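Local coordinates for protein ABC transporter (Caldanaerobius, PDB 4G68) that probably binds xylan-derived oligosaccharides outside the cell and delivers them to an ABC transporter, as a solute-binding protein of a thermophilic xylan-degrading bacterium, at residues C[217-222]-C[232-237]. Residues are numbered along the deposited sequence; the frame is centred on the assembly and turned at random.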
loop_
_atom_site.group_PDB
_atom_site.type_symbol
_atom_site.label_atom_id
_atom_site.label_comp_id
_atom_site.label_asym_id
_atom_site.label_seq_id
_atom_site.Cartn_x
_atom_site.Cartn_y
_atom_site.Cartn_z
ATOM N N VAL C 217 13.785 -9.124 7.544
ATOM C CA VAL C 217 12.460 -9.651 7.248
ATOM C C VAL C 217 11.963 -10.720 8.217
ATOM O O VAL C 217 10.728 -10.827 8.468
ATOM C CB VAL C 217 12.255 -10.075 5.755
ATOM C CG1 VAL C 217 13.108 -11.256 5.334
ATOM C CG2 VAL C 217 10.777 -10.269 5.456
ATOM N N GLN C 218 12.896 -11.592 8.630
ATOM C CA GLN C 218 12.533 -12.733 9.420
ATOM C C GLN C 218 12.015 -12.249 10.781
ATOM O O GLN C 218 11.033 -12.787 11.309
ATOM C CB GLN C 218 13.700 -13.725 9.598
ATOM C CG GLN C 218 13.239 -15.067 10.146
ATOM C CD GLN C 218 12.075 -15.626 9.320
ATOM O OE1 GLN C 218 12.167 -15.735 8.088
ATOM N NE2 GLN C 218 10.945 -15.914 9.982
ATOM N N LEU C 219 12.647 -11.233 11.350
ATOM C CA LEU C 219 12.285 -10.806 12.698
ATOM C C LEU C 219 10.926 -10.086 12.742
ATOM O O LEU C 219 10.201 -10.216 13.737
ATOM C CB LEU C 219 13.389 -9.929 13.325
ATOM C CG LEU C 219 13.085 -9.238 14.685
ATOM C CD1 LEU C 219 12.867 -10.251 15.821
ATOM C CD2 LEU C 219 14.184 -8.236 15.049
ATOM N N THR C 220 10.628 -9.250 11.713
ATOM C CA THR C 220 9.312 -8.685 11.527
ATOM C C THR C 220 8.250 -9.816 11.428
ATOM O O THR C 220 7.261 -9.841 12.196
ATOM C CB THR C 220 9.288 -7.818 10.251
ATOM O OG1 THR C 220 9.939 -6.560 10.532
ATOM C CG2 THR C 220 7.864 -7.575 9.789
ATOM N N ARG C 221 8.499 -10.763 10.528
ATOM C CA ARG C 221 7.537 -11.848 10.285
ATOM C C ARG C 221 7.234 -12.553 11.614
ATOM O O ARG C 221 6.079 -12.729 11.953
ATOM C CB ARG C 221 8.052 -12.798 9.211
ATOM C CG ARG C 221 7.958 -12.234 7.783
ATOM C CD ARG C 221 8.150 -13.384 6.757
ATOM N NE ARG C 221 8.713 -13.122 5.403
ATOM C CZ ARG C 221 8.012 -12.703 4.338
ATOM N NH1 ARG C 221 6.712 -12.361 4.403
ATOM N NH2 ARG C 221 8.681 -12.561 3.191
ATOM N N ASP C 222 8.287 -12.856 12.371
ATOM C CA ASP C 222 8.229 -13.577 13.646
ATOM C C ASP C 222 7.516 -12.812 14.752
ATOM O O ASP C 222 6.816 -13.415 15.562
ATOM C CB ASP C 222 9.651 -13.968 14.107
ATOM C CG ASP C 222 10.212 -15.113 13.326
ATOM O OD1 ASP C 222 9.406 -15.738 12.592
ATOM O OD2 ASP C 222 11.421 -15.417 13.455
ATOM N N ASN C 232 11.869 -5.749 21.469
ATOM C CA ASN C 232 13.172 -6.185 21.017
ATOM C C ASN C 232 13.907 -4.916 20.572
ATOM O O ASN C 232 13.299 -4.003 20.034
ATOM C CB ASN C 232 12.962 -7.157 19.849
ATOM C CG ASN C 232 14.252 -7.559 19.157
ATOM O OD1 ASN C 232 14.961 -6.714 18.564
ATOM N ND2 ASN C 232 14.564 -8.866 19.198
ATOM N N GLN C 233 15.218 -4.865 20.772
ATOM C CA GLN C 233 15.985 -3.624 20.525
ATOM C C GLN C 233 15.834 -3.062 19.089
ATOM O O GLN C 233 15.727 -1.816 18.859
ATOM C CB GLN C 233 17.476 -3.848 20.817
ATOM C CG GLN C 233 18.268 -2.558 20.975
ATOM C CD GLN C 233 17.730 -1.711 22.106
ATOM O OE1 GLN C 233 17.366 -0.551 21.914
ATOM N NE2 GLN C 233 17.664 -2.297 23.295
ATOM N N ALA C 234 15.845 -3.984 18.126
ATOM C CA ALA C 234 15.724 -3.590 16.724
ATOM C C ALA C 234 14.509 -2.707 16.508
ATOM O O ALA C 234 14.607 -1.778 15.731
ATOM C CB ALA C 234 15.686 -4.804 15.801
ATOM N N PHE C 235 13.390 -3.039 17.171
ATOM C CA PHE C 235 12.072 -2.383 16.998
ATOM C C PHE C 235 12.004 -1.107 17.832
ATOM O O PHE C 235 11.421 -0.124 17.405
ATOM C CB PHE C 235 10.909 -3.301 17.436
ATOM C CG PHE C 235 10.528 -4.379 16.446
ATOM C CD1 PHE C 235 11.283 -4.631 15.285
ATOM C CD2 PHE C 235 9.408 -5.174 16.683
ATOM C CE1 PHE C 235 10.904 -5.629 14.385
ATOM C CE2 PHE C 235 9.023 -6.168 15.762
ATOM C CZ PHE C 235 9.754 -6.394 14.629
ATOM N N THR C 236 12.553 -1.145 19.047
ATOM C CA THR C 236 12.730 0.076 19.825
ATOM C C THR C 236 13.616 1.048 18.999
ATOM O O THR C 236 13.169 2.186 18.652
ATOM C CB THR C 236 13.329 -0.205 21.227
ATOM O OG1 THR C 236 12.635 -1.311 21.810
ATOM C CG2 THR C 236 13.142 0.999 22.171
ATOM N N ASP C 237 14.811 0.574 18.627
ATOM C CA ASP C 237 15.746 1.312 17.755
ATOM C C ASP C 237 15.085 1.898 16.517
ATOM O O ASP C 237 15.447 2.987 16.134
ATOM C CB ASP C 237 16.918 0.457 17.289
ATOM C CG ASP C 237 18.017 0.274 18.362
ATOM O OD1 ASP C 237 18.009 0.941 19.443
ATOM O OD2 ASP C 237 18.919 -0.562 18.073
#
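L219 sets its CD2 methyl against the start of helix 233-248, 3.8 Å from CB of A234. With CG anti to the backbone N (chi1 172°), the leucine reaches out from helix 217-224 and meets N232 tip to tip. Its two methyls divide the amide between them: CD2 lies 3.9 Å from OD1 of N232, and CD1 lies 4.0 Å from ND2. N232 is the N-cap of the second helix, and its OD1 accepts from the backbone N of A234 at 2.9 Å, with the donor in the carbonyl plane and a C=O...N angle of 151°; the same oxygen both caps the helix and borders the leucine. An alanine in place of N232 would probably leave the N-H of A234 without its capping acceptor and open a gap beside both methyls of L219. F235 also meets L219, CE1 packing 4.2 Å from CG, and turns its ring edge toward T220, whose CA lies near the ring plane, 3.9 Å from CZ. The T220 side chain crosses the phenylalanine at about a right angle, OG1 4.1 Å from CE1. The axes of the short segments 217-222 and 233-237 approach to 11.6 Å and cross at -95°, a corner of two successive helices joined by a short connection in this extracellular solute-binding protein. F235 also packs on A211, on F230 of the connecting loop and on the ring of W392, while T220 touches V389; the first helix thus meets strand 388-389 and the second helix 201-215.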